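Local coordinates for beta-galactosidase (Bacillus circulans subsp. alkalophilus, PDB 3TTY), which hydrolyses terminal beta-galactosidic bonds, probably with retention, as in related family members, and binds galactose, at residues A[470-475]-A[480-485]; A[514-519]-A[563-568]; A[539-544]-A[591-596]; A[559-562]-A[568-571]; A[571-576]-A[582-587]. All blocks are in the same frame, centred on the assembly; numbering follows the deposited sequence.

Contact 1: residues A[470-475]-A[480-485]; sequences ERVERF and GTFVTT
V472 and F475 of helix 468-477 pack on G480, just before strand 481-485, and on F482 within it, in the beta-alpha-beta unit formed by strand 455-458, this helix and the strand that follows it. The F482 ring receives V472 on one face: CG2 stands over its centre, 3.9 Å from the centroid and 9° off the ring normal. CG of F482 is anti to the backbone N (chi1 180°), which brings the ring out from the strand beneath that methyl. F475 has the same choice at chi1 (165°), and its ring reaches across to G480 and T481. There G480 CA lies over one face, offset toward the rim, with F475 CZ 3.5 Å from it, while T481 O sits at the ring edge, in plane. A CB on G480 would run into the ring, so the close approach suits glycine. A serine in place of F475 would probably leave G480 CA and T481 O without the ring between helix and strand and open a gap beside V456 of strand 455-458. The backbone closes the turn directly: G480 N donates to F475 O at 3.1 Å, with an N-H...O angle of 152°.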
# COMPACT_ATOMS: atom_id res chain seq x y z
N GLU A 470 13.24 33.05 -25.31
CA GLU A 470 13.75 34.34 -25.75
C GLU A 470 14.61 34.93 -24.65
O GLU A 470 15.71 35.46 -24.89
CB GLU A 470 12.58 35.28 -26.06
CG GLU A 470 12.93 36.46 -26.94
CD GLU A 470 11.69 37.23 -27.40
OE1 GLU A 470 10.59 36.62 -27.42
OE2 GLU A 470 11.80 38.44 -27.73
N ARG A 471 14.11 34.81 -23.42
CA ARG A 471 14.80 35.33 -22.26
C ARG A 471 16.17 34.67 -22.09
O ARG A 471 17.15 35.36 -21.85
CB ARG A 471 13.92 35.20 -21.01
CG ARG A 471 14.26 36.17 -19.87
CD ARG A 471 13.03 36.43 -18.97
NE ARG A 471 12.37 35.19 -18.60
CZ ARG A 471 11.10 34.89 -18.87
NH1 ARG A 471 10.32 35.78 -19.49
NH2 ARG A 471 10.60 33.71 -18.52
N VAL A 472 16.26 33.35 -22.23
CA VAL A 472 17.57 32.73 -22.06
C VAL A 472 18.48 32.91 -23.26
O VAL A 472 19.69 33.03 -23.08
CB VAL A 472 17.53 31.26 -21.59
CG1 VAL A 472 16.12 30.81 -21.31
CG2 VAL A 472 18.25 30.35 -22.59
N GLU A 473 17.93 32.96 -24.46
CA GLU A 473 18.74 33.33 -25.62
C GLU A 473 19.37 34.70 -25.40
O GLU A 473 20.57 34.89 -25.62
CB GLU A 473 17.90 33.32 -26.90
CG GLU A 473 17.70 31.94 -27.50
CD GLU A 473 16.51 31.89 -28.45
OE1 GLU A 473 15.82 32.92 -28.60
OE2 GLU A 473 16.26 30.81 -29.03
N ARG A 474 18.58 35.66 -24.94
CA ARG A 474 19.13 36.98 -24.67
C ARG A 474 20.19 36.98 -23.55
O ARG A 474 21.23 37.62 -23.67
CB ARG A 474 18.01 37.98 -24.36
CG ARG A 474 18.46 39.41 -24.37
CD ARG A 474 17.27 40.33 -24.55
NE ARG A 474 16.50 39.95 -25.74
CZ ARG A 474 15.31 39.37 -25.71
NH1 ARG A 474 14.73 39.10 -24.53
NH2 ARG A 474 14.69 39.06 -26.85
N PHE A 475 19.91 36.25 -22.47
CA PHE A 475 20.88 36.07 -21.37
C PHE A 475 22.19 35.47 -21.87
O PHE A 475 23.27 36.00 -21.59
CB PHE A 475 20.28 35.19 -20.27
CG PHE A 475 21.29 34.67 -19.28
CD1 PHE A 475 21.82 35.50 -18.29
CD2 PHE A 475 21.70 33.34 -19.32
CE1 PHE A 475 22.75 35.02 -17.38
CE2 PHE A 475 22.63 32.85 -18.40
CZ PHE A 475 23.15 33.70 -17.44
N GLY A 480 26.15 35.25 -20.71
CA GLY A 480 25.86 34.35 -19.60
C GLY A 480 26.08 32.91 -19.98
O GLY A 480 26.16 32.59 -21.16
N THR A 481 26.20 32.02 -19.00
CA THR A 481 26.11 30.60 -19.31
C THR A 481 24.82 29.97 -18.80
O THR A 481 24.32 30.27 -17.70
CB THR A 481 27.40 29.76 -18.97
OG1 THR A 481 27.12 28.80 -17.96
CG2 THR A 481 28.53 30.62 -18.57
N PHE A 482 24.25 29.12 -19.64
CA PHE A 482 22.98 28.49 -19.32
C PHE A 482 23.19 27.00 -19.33
O PHE A 482 23.88 26.47 -20.20
CB PHE A 482 21.92 28.91 -20.34
CG PHE A 482 20.56 28.30 -20.09
CD1 PHE A 482 19.76 28.77 -19.08
CD2 PHE A 482 20.10 27.27 -20.89
CE1 PHE A 482 18.50 28.20 -18.86
CE2 PHE A 482 18.86 26.71 -20.68
CZ PHE A 482 18.06 27.17 -19.67
N VAL A 483 22.60 26.31 -18.36
CA VAL A 483 22.70 24.85 -18.30
C VAL A 483 21.32 24.20 -18.28
O VAL A 483 20.46 24.60 -17.51
CB VAL A 483 23.47 24.40 -17.04
CG1 VAL A 483 23.59 22.86 -17.01
CG2 VAL A 483 24.84 25.06 -16.99
N THR A 484 21.10 23.21 -19.13
CA THR A 484 19.86 22.44 -19.01
C THR A 484 20.11 20.96 -19.30
O THR A 484 21.26 20.57 -19.52
CB THR A 484 18.66 23.06 -19.81
OG1 THR A 484 17.44 22.42 -19.43
CG2 THR A 484 18.86 22.96 -21.30
N THR A 485 19.07 20.13 -19.24
CA THR A 485 19.31 18.70 -19.19
C THR A 485 18.41 17.90 -20.11
O THR A 485 17.55 18.46 -20.79
CB THR A 485 19.06 18.14 -17.77
OG1 THR A 485 17.67 18.24 -17.45
CG2 THR A 485 19.88 18.89 -16.71

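Contact 2: residues A[514-519]-A[563-568]; sequences AEEIDA and ADYYKG
Two tyrosines of the 563-568 turn reach strand 512-519 through their hydroxyls, Y566 to D518 and Y565 to E516. Y566 OH donates at 2.6 Å to D518 OD2, which receives it on its anti lone pair; the carboxylate and ring planes stand 73° apart, and OD2 lies at the ring edge. Y565 OH donates to E516 OE1 at 2.9 Å but meets it from above the carboxylate plane, 54° out. Here the side chains come from opposite directions, E516 with CG between its backbone N and carbonyl carbon (chi1 62°) and extended from there on.

The tyrosines also touch each other, Y566 CD2 lying 3.3 Å above the Y565 ring plane, offset toward its rim. A type I turn from D564 to K567 makes them neighbours, the edge of Y566 toward the face of Y565, and is closed by K567 N to D564 O, while D564 OD1 accepts from Y565 N at 3.1 Å. On the strand, a classic beta bulge at E515 and E516 faces V549.

The outer shell is the second subunit. Its R323 forms salt bridges with D518 OD1 and D564 OD1, and its R371 with E516 OE1, while its P324 packs on Y565. D518 OD2 and D564 OD2 are 4.3 Å apart, a like-charge approach that R323 of the neighbouring subunit would probably relieve. E516 OE1 thus takes both a tyrosine hydroxyl and an arginine of the second subunit, and D518 divides its two oxygens between Y566 and R323 of that subunit, which would probably favour the charged carboxylates.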
# COMPACT_ATOMS: atom_id res chain seq x y z
N ALA A 514 17.92 16.41 -29.59
CA ALA A 514 17.68 15.18 -28.85
C ALA A 514 16.66 14.29 -29.59
O ALA A 514 15.46 14.61 -29.65
CB ALA A 514 17.20 15.50 -27.45
N GLU A 515 17.14 13.19 -30.15
CA GLU A 515 16.31 12.28 -30.94
C GLU A 515 15.33 11.44 -30.13
O GLU A 515 14.13 11.41 -30.43
CB GLU A 515 17.18 11.35 -31.78
CG GLU A 515 16.42 10.26 -32.49
CD GLU A 515 17.32 9.41 -33.36
OE1 GLU A 515 18.37 9.92 -33.79
OE2 GLU A 515 16.99 8.23 -33.61
N GLU A 516 15.83 10.74 -29.11
CA GLU A 516 14.97 9.88 -28.28
C GLU A 516 15.55 9.78 -26.88
O GLU A 516 16.72 10.07 -26.65
CB GLU A 516 14.81 8.48 -28.89
CG GLU A 516 16.11 7.69 -29.04
CD GLU A 516 15.89 6.36 -29.72
OE1 GLU A 516 16.85 5.58 -29.81
OE2 GLU A 516 14.76 6.10 -30.17
N ILE A 517 14.72 9.36 -25.93
CA ILE A 517 15.19 9.27 -24.56
C ILE A 517 15.01 7.85 -24.01
O ILE A 517 13.98 7.21 -24.23
CB ILE A 517 14.52 10.33 -23.64
CG1 ILE A 517 15.37 10.57 -22.38
CG2 ILE A 517 13.07 9.93 -23.32
CD1 ILE A 517 14.90 11.75 -21.53
N ASP A 518 16.03 7.36 -23.31
CA ASP A 518 16.04 6.00 -22.78
C ASP A 518 15.92 5.97 -21.25
O ASP A 518 16.73 6.57 -20.54
CB ASP A 518 17.31 5.29 -23.22
CG ASP A 518 17.33 3.84 -22.80
OD1 ASP A 518 16.26 3.20 -22.85
OD2 ASP A 518 18.42 3.35 -22.42
N ALA A 519 14.92 5.26 -20.74
CA ALA A 519 14.74 5.08 -19.31
C ALA A 519 15.50 3.85 -18.80
O ALA A 519 15.30 2.74 -19.29
CB ALA A 519 13.27 4.97 -18.96
N ALA A 563 28.55 3.11 -22.79
CA ALA A 563 27.95 1.78 -22.93
C ALA A 563 26.61 1.81 -23.64
O ALA A 563 26.09 2.89 -23.98
CB ALA A 563 27.80 1.13 -21.56
N ASP A 564 26.05 0.62 -23.87
CA ASP A 564 24.72 0.49 -24.46
C ASP A 564 24.74 0.91 -25.93
O ASP A 564 25.78 1.36 -26.43
CB ASP A 564 23.71 1.32 -23.66
CG ASP A 564 22.45 0.54 -23.33
OD1 ASP A 564 22.05 -0.31 -24.15
OD2 ASP A 564 21.87 0.77 -22.24
N TYR A 565 23.61 0.77 -26.62
CA TYR A 565 23.57 1.03 -28.07
C TYR A 565 23.90 2.47 -28.47
O TYR A 565 24.27 2.73 -29.62
CB TYR A 565 22.24 0.60 -28.69
CG TYR A 565 21.07 1.51 -28.39
CD1 TYR A 565 20.35 1.40 -27.20
CD2 TYR A 565 20.68 2.49 -29.30
CE1 TYR A 565 19.28 2.23 -26.93
CE2 TYR A 565 19.61 3.33 -29.04
CZ TYR A 565 18.92 3.19 -27.86
OH TYR A 565 17.86 4.03 -27.60
N TYR A 566 23.78 3.41 -27.54
CA TYR A 566 24.15 4.80 -27.83
C TYR A 566 25.59 5.14 -27.41
O TYR A 566 25.99 6.31 -27.40
CB TYR A 566 23.17 5.79 -27.23
CG TYR A 566 22.56 5.40 -25.90
CD1 TYR A 566 23.08 5.86 -24.70
CD2 TYR A 566 21.42 4.61 -25.86
CE1 TYR A 566 22.50 5.52 -23.49
CE2 TYR A 566 20.84 4.27 -24.66
CZ TYR A 566 21.37 4.72 -23.47
OH TYR A 566 20.77 4.36 -22.28
N LYS A 567 26.36 4.11 -27.08
CA LYS A 567 27.76 4.30 -26.76
C LYS A 567 28.44 5.19 -27.79
O LYS A 567 28.28 4.99 -28.99
CB LYS A 567 28.47 2.94 -26.71
CG LYS A 567 29.97 3.03 -26.46
CD LYS A 567 30.61 1.66 -26.56
CE LYS A 567 32.08 1.71 -26.18
NZ LYS A 567 32.64 0.33 -26.09
N GLY A 568 29.20 6.17 -27.31
CA GLY A 568 29.98 7.03 -28.18
C GLY A 568 29.22 8.23 -28.71
O GLY A 568 29.72 8.98 -29.55

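Contact 3: residues A[539-544]-A[591-596]; sequences GSYSCG and ADFLQG
An edge-to-face aromatic pair joins strand 540-544 to the first turn of helix 591-604, with Y541 on the strand and F593 on the helix. The F593 ring turns its edge toward the face of Y541; the centroids are 5.7 Å apart and the planes 77° from each other. F593 CD1 makes the approach, 3.9 Å from Y541 CD2. The aromatic pair is only part of what Y541 covers, because its ring also lies against the helix backbone. F593 CA stands over one face, offset toward the rim and 4.1 Å from the centroid, and F593 N is 3.5 Å from Y541 CD1. With CG anti to its carbonyl carbon (chi1 -56°), the tyrosine ring is laid along this part of the helix. F593 CB adds an apolar contact, 3.8 Å from Y541 CG, and D592 CB meets the ring at CD1 and CE1 from the exposed side of the helix.

No hydrogen bond crosses between the segments; the polar ends are held next door. Y541 OH bonds to the backbone N of R538, just before the strand. D590, immediately ahead of the helix, accepts from F593 N through OD1 and bonds S542 OG through OD2, so one carboxylate ties the helix start to the strand. Strand 525-530 pairs with strand 540-544 and supports both rings, L530 touching Y541 and I528 touching F593, while L594 packs on helix 423-435.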
# COMPACT_ATOMS: atom_id res chain seq x y z
N GLY A 539 38.50 11.62 -17.29
CA GLY A 539 38.20 10.19 -17.28
C GLY A 539 36.71 9.89 -17.33
O GLY A 539 35.97 10.55 -18.07
N SER A 540 36.28 8.91 -16.54
CA SER A 540 34.90 8.42 -16.57
C SER A 540 34.12 8.77 -15.31
O SER A 540 34.69 8.84 -14.22
CB SER A 540 34.89 6.90 -16.75
OG SER A 540 35.36 6.55 -18.04
N TYR A 541 32.82 8.99 -15.48
CA TYR A 541 31.91 9.13 -14.34
C TYR A 541 30.66 8.29 -14.60
O TYR A 541 30.44 7.84 -15.72
CB TYR A 541 31.51 10.59 -14.12
CG TYR A 541 32.67 11.53 -13.92
CD1 TYR A 541 33.12 11.87 -12.64
CD2 TYR A 541 33.34 12.07 -15.01
CE1 TYR A 541 34.19 12.73 -12.46
CE2 TYR A 541 34.40 12.94 -14.85
CZ TYR A 541 34.83 13.26 -13.57
OH TYR A 541 35.90 14.11 -13.41
N SER A 542 29.85 8.06 -13.58
CA SER A 542 28.62 7.31 -13.81
C SER A 542 27.44 8.26 -14.02
O SER A 542 27.47 9.41 -13.56
CB SER A 542 28.34 6.35 -12.65
OG SER A 542 28.34 7.05 -11.43
N CYS A 543 26.43 7.79 -14.74
CA CYS A 543 25.19 8.55 -14.87
C CYS A 543 24.04 7.57 -14.91
O CYS A 543 24.25 6.38 -15.10
CB CYS A 543 25.21 9.42 -16.12
SG CYS A 543 25.17 8.48 -17.67
N GLY A 544 22.81 8.07 -14.74
CA GLY A 544 21.68 7.17 -14.62
C GLY A 544 20.30 7.77 -14.80
O GLY A 544 20.15 8.92 -15.22
N ALA A 591 27.74 12.63 -8.40
CA ALA A 591 28.09 13.85 -7.69
C ALA A 591 29.48 14.36 -8.04
O ALA A 591 29.74 15.57 -8.04
CB ALA A 591 27.97 13.64 -6.17
N ASP A 592 30.39 13.44 -8.32
CA ASP A 592 31.75 13.83 -8.69
C ASP A 592 31.72 14.59 -10.02
O ASP A 592 32.40 15.61 -10.17
CB ASP A 592 32.69 12.62 -8.78
CG ASP A 592 32.88 11.92 -7.43
OD1 ASP A 592 32.76 12.58 -6.36
OD2 ASP A 592 33.15 10.70 -7.45
N PHE A 593 30.93 14.10 -10.98
CA PHE A 593 30.80 14.81 -12.25
C PHE A 593 30.28 16.23 -12.03
O PHE A 593 30.88 17.19 -12.50
CB PHE A 593 29.88 14.08 -13.22
CG PHE A 593 29.66 14.83 -14.51
CD1 PHE A 593 30.53 14.67 -15.58
CD2 PHE A 593 28.60 15.73 -14.64
CE1 PHE A 593 30.34 15.36 -16.76
CE2 PHE A 593 28.41 16.42 -15.82
CZ PHE A 593 29.29 16.24 -16.88
N LEU A 594 29.17 16.35 -11.30
CA LEU A 594 28.59 17.66 -11.03
C LEU A 594 29.54 18.58 -10.26
O LEU A 594 29.52 19.79 -10.46
CB LEU A 594 27.23 17.54 -10.32
CG LEU A 594 26.10 16.98 -11.21
CD1 LEU A 594 24.83 16.81 -10.39
CD2 LEU A 594 25.86 17.86 -12.43
N GLN A 595 30.36 18.00 -9.39
CA GLN A 595 31.41 18.78 -8.74
C GLN A 595 32.30 19.45 -9.79
O GLN A 595 32.49 20.66 -9.78
CB GLN A 595 32.26 17.91 -7.82
CG GLN A 595 33.60 18.56 -7.47
CD GLN A 595 34.38 17.81 -6.41
OE1 GLN A 595 34.99 18.42 -5.53
NE2 GLN A 595 34.40 16.48 -6.50
N GLY A 596 32.83 18.63 -10.70
CA GLY A 596 33.70 19.11 -11.76
C GLY A 596 33.04 20.12 -12.69
O GLY A 596 33.61 21.18 -12.97

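Contact 4: residues A[559-562]-A[568-571]; sequences AEYG and GTPV
Three backbone hydrogen bonds join the two arms of the beta hairpin formed by strands 556-561 and 570-577: V571 N to A559 O, Y561 N to T569 O, and G568 N to Y561 O. Between the first two, E560 and P570 form an antiparallel non-hydrogen-bonded pair, their CA atoms 4.3 Å apart and their side chains diverging. The end-to-end directions of 559-561 and 568-571 are 114° apart, and the chain turns a corner at V571. G568, with phi 87°, has backbone angles that call for glycine.

The Y561 ring is the main side-chain surface. V571 CB stands over its centre, 3.8 Å from the centroid, and V571 CG2 reaches 3.5 Å from Y561 CE2. The other methyl of V571, CG1, is placed between backbone N and carbonyl carbon (chi1 61°) and lies against the A559-E560 backbone, 3.5 Å from A559 O. Outside the hairpin arms, Y561 OH bonds to D548 O, and the ring of Y566 meets that of Y561 edge-to-face. E560 runs alongside G568, but its carboxylate makes a salt bridge with R531. At the in-plane edge of Y561 lies T569 OG1, 3.4 Å from Y561 CD1 and hydrogen-bonded to Y566 O.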
# COMPACT_ATOMS: atom_id res chain seq x y z
N ALA A 559 31.94 15.18 -23.90
CA ALA A 559 31.91 13.84 -23.32
C ALA A 559 30.85 12.98 -23.99
O ALA A 559 29.83 13.49 -24.46
CB ALA A 559 31.66 13.90 -21.81
N GLU A 560 31.09 11.67 -24.03
CA GLU A 560 30.22 10.72 -24.71
C GLU A 560 29.82 9.58 -23.79
O GLU A 560 30.50 9.30 -22.81
CB GLU A 560 30.95 10.14 -25.91
CG GLU A 560 31.67 11.19 -26.74
CD GLU A 560 32.55 10.58 -27.82
OE1 GLU A 560 33.08 9.46 -27.59
OE2 GLU A 560 32.70 11.23 -28.88
N TYR A 561 28.73 8.89 -24.14
CA TYR A 561 28.32 7.71 -23.39
C TYR A 561 29.34 6.58 -23.53
O TYR A 561 30.05 6.49 -24.54
CB TYR A 561 26.95 7.20 -23.86
CG TYR A 561 25.79 8.09 -23.51
CD1 TYR A 561 25.08 8.75 -24.50
CD2 TYR A 561 25.38 8.25 -22.18
CE1 TYR A 561 24.00 9.55 -24.19
CE2 TYR A 561 24.30 9.06 -21.87
CZ TYR A 561 23.62 9.70 -22.88
OH TYR A 561 22.54 10.50 -22.60
N GLY A 562 29.40 5.72 -22.53
CA GLY A 562 30.39 4.67 -22.50
C GLY A 562 29.87 3.28 -22.81
O GLY A 562 30.66 2.38 -23.08
N GLY A 568 29.20 6.17 -27.31
CA GLY A 568 29.98 7.03 -28.18
C GLY A 568 29.22 8.23 -28.71
O GLY A 568 29.72 8.98 -29.55
N THR A 569 27.99 8.43 -28.23
CA THR A 569 27.22 9.60 -28.64
C THR A 569 27.30 10.63 -27.51
O THR A 569 27.64 10.28 -26.38
CB THR A 569 25.76 9.23 -28.99
OG1 THR A 569 25.14 8.56 -27.89
CG2 THR A 569 25.72 8.31 -30.22
N PRO A 570 27.02 11.90 -27.81
CA PRO A 570 27.24 12.98 -26.84
C PRO A 570 26.39 12.89 -25.57
O PRO A 570 25.19 12.60 -25.64
CB PRO A 570 26.87 14.25 -27.63
CG PRO A 570 26.95 13.84 -29.08
CD PRO A 570 26.54 12.40 -29.11
N VAL A 571 27.01 13.14 -24.42
CA VAL A 571 26.27 13.23 -23.16
C VAL A 571 26.53 14.59 -22.49
O VAL A 571 25.72 15.07 -21.69
CB VAL A 571 26.57 12.05 -22.22
CG1 VAL A 571 28.05 11.99 -21.85
CG2 VAL A 571 25.69 12.11 -20.98

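Contact 5: residues A[571-576]-A[582-587]; sequences VLTRNK and SYYVAS
The guanidinium of R574 has Y583 OH at its edge and in its plane, the two flat groups turned 67° apart. NE donates to that hydroxyl at 3.0 Å, and the aliphatic part of the arginine runs beside the ring, with R574 CG 3.6 Å from Y583 CE1. An extended chain from CG to NE, leaving the backbone with CG anti to N (chi1 178°), keeps the arginine level with the tyrosine. E604 of helix 591-604 grips both, OE2 in a salt bridge with R574 NH2 and OE1 hydrogen-bonded to Y583 OH. A phenylalanine in place of Y583 would probably leave R574 NE and E604 OE1 without their shared hydroxyl, with the guanidinium held by E604 through NH2.

On the opposite face of this antiparallel hairpin T573 lies beside Y584, its OG1 3.3 Å from Y584 CB. A water donates to S582 O and lies doubtfully close to T573 OG1. Main-chain bonds run in pairs at T573 with Y584 and N575 with S582, and A586 N to V571 O continues them at the corner, where V571 and L572 form a classic beta bulge facing A559.

The hairpin lies mid-sheet, between strands 481-485 and 556-561. On the side of R574 and Y583, L572, Y583 and V585 pack on helix 591-604; on the side of T573 and Y584, both of these residues touch I550 of strand 546-552.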
# COMPACT_ATOMS: atom_id res chain seq x y z
N VAL A 571 27.01 13.14 -24.42
CA VAL A 571 26.27 13.23 -23.16
C VAL A 571 26.53 14.59 -22.49
O VAL A 571 25.72 15.07 -21.69
CB VAL A 571 26.57 12.05 -22.22
CG1 VAL A 571 28.05 11.99 -21.85
CG2 VAL A 571 25.69 12.11 -20.98
N LEU A 572 27.66 15.22 -22.83
CA LEU A 572 27.89 16.60 -22.42
C LEU A 572 28.30 17.47 -23.61
O LEU A 572 29.27 17.16 -24.32
CB LEU A 572 28.95 16.69 -21.32
CG LEU A 572 29.24 18.11 -20.84
CD1 LEU A 572 28.02 18.75 -20.21
CD2 LEU A 572 30.45 18.15 -19.88
N THR A 573 27.57 18.56 -23.83
CA THR A 573 27.87 19.44 -24.94
C THR A 573 27.99 20.89 -24.48
O THR A 573 27.41 21.28 -23.47
CB THR A 573 26.80 19.33 -26.06
OG1 THR A 573 25.56 19.89 -25.61
CG2 THR A 573 26.61 17.85 -26.47
N ARG A 574 28.78 21.67 -25.23
CA ARG A 574 28.93 23.10 -25.00
C ARG A 574 28.68 23.86 -26.30
O ARG A 574 29.39 23.64 -27.29
CB ARG A 574 30.34 23.42 -24.48
CG ARG A 574 30.62 24.91 -24.26
CD ARG A 574 32.08 25.16 -23.88
NE ARG A 574 32.32 26.54 -23.46
CZ ARG A 574 32.71 27.52 -24.27
NH1 ARG A 574 32.91 27.27 -25.56
NH2 ARG A 574 32.92 28.74 -23.80
N ASN A 575 27.67 24.73 -26.30
CA ASN A 575 27.39 25.57 -27.46
C ASN A 575 27.75 27.02 -27.24
O ASN A 575 27.26 27.64 -26.31
CB ASN A 575 25.90 25.52 -27.85
CG ASN A 575 25.66 26.05 -29.29
OD1 ASN A 575 26.39 25.70 -30.21
ND2 ASN A 575 24.66 26.90 -29.46
N LYS A 576 28.59 27.57 -28.12
CA LYS A 576 28.86 29.01 -28.07
C LYS A 576 27.74 29.78 -28.77
O LYS A 576 27.38 29.46 -29.90
CB LYS A 576 30.21 29.34 -28.73
CG LYS A 576 30.66 30.78 -28.47
CD LYS A 576 31.02 30.98 -27.00
CE LYS A 576 31.63 32.36 -26.77
NZ LYS A 576 31.98 32.60 -25.33
N SER A 582 26.22 27.57 -23.68
CA SER A 582 25.18 26.73 -23.11
C SER A 582 25.64 25.27 -23.04
O SER A 582 26.30 24.77 -23.95
CB SER A 582 23.87 26.84 -23.89
OG SER A 582 24.00 26.27 -25.18
N TYR A 583 25.31 24.62 -21.93
CA TYR A 583 25.73 23.25 -21.66
C TYR A 583 24.53 22.34 -21.53
O TYR A 583 23.63 22.59 -20.73
CB TYR A 583 26.56 23.21 -20.37
CG TYR A 583 27.90 23.92 -20.46
CD1 TYR A 583 29.05 23.22 -20.81
CD2 TYR A 583 28.01 25.27 -20.18
CE1 TYR A 583 30.28 23.85 -20.88
CE2 TYR A 583 29.23 25.91 -20.26
CZ TYR A 583 30.36 25.19 -20.62
OH TYR A 583 31.58 25.82 -20.69
N TYR A 584 24.51 21.27 -22.30
CA TYR A 584 23.43 20.30 -22.22
C TYR A 584 23.95 19.02 -21.57
O TYR A 584 24.93 18.44 -22.03
CB TYR A 584 22.92 19.99 -23.62
CG TYR A 584 21.60 19.26 -23.65
CD1 TYR A 584 20.40 19.96 -23.73
CD2 TYR A 584 21.54 17.87 -23.64
CE1 TYR A 584 19.19 19.30 -23.78
CE2 TYR A 584 20.31 17.19 -23.68
CZ TYR A 584 19.15 17.92 -23.76
OH TYR A 584 17.92 17.29 -23.81
N VAL A 585 23.30 18.59 -20.50
CA VAL A 585 23.71 17.39 -19.78
C VAL A 585 22.69 16.30 -20.04
O VAL A 585 21.59 16.33 -19.47
CB VAL A 585 23.80 17.65 -18.25
CG1 VAL A 585 24.36 16.42 -17.54
CG2 VAL A 585 24.67 18.87 -17.96
N ALA A 586 23.04 15.34 -20.89
CA ALA A 586 22.06 14.40 -21.45
C ALA A 586 21.64 13.27 -20.52
O ALA A 586 20.82 12.44 -20.90
CB ALA A 586 22.55 13.83 -22.79
N SER A 587 22.19 13.23 -19.32
CA SER A 587 21.81 12.21 -18.36
C SER A 587 21.86 12.79 -16.95
O SER A 587 22.22 13.96 -16.77
CB SER A 587 22.72 10.99 -18.47
OG SER A 587 22.19 9.88 -17.79
O HOH W 1 25.18 22.35 -25.56

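In the fold
From the N terminus, contact 1 closes first, a short turn from helix 468-477 into strand 481-485. Contacts 2 and 3 then cross: strand 512-519 opens contact 2, strand 540-544 opens contact 3 before 563-568 closes the former, and helix 591-604 closes the latter. Within the span of contact 3 lie the two successive hairpins, contact 4 ending on V571 where contact 5 begins; contacts 2 and 4 share G568. Strand 481-485 pairs with 580-585, through F482 O to Y583 N, so contacts 1 and 5 join the parallel and antiparallel parts of one mixed sheet. Contact 3 adds the helix, F593 touching L572, and contact 2 faces the second subunit.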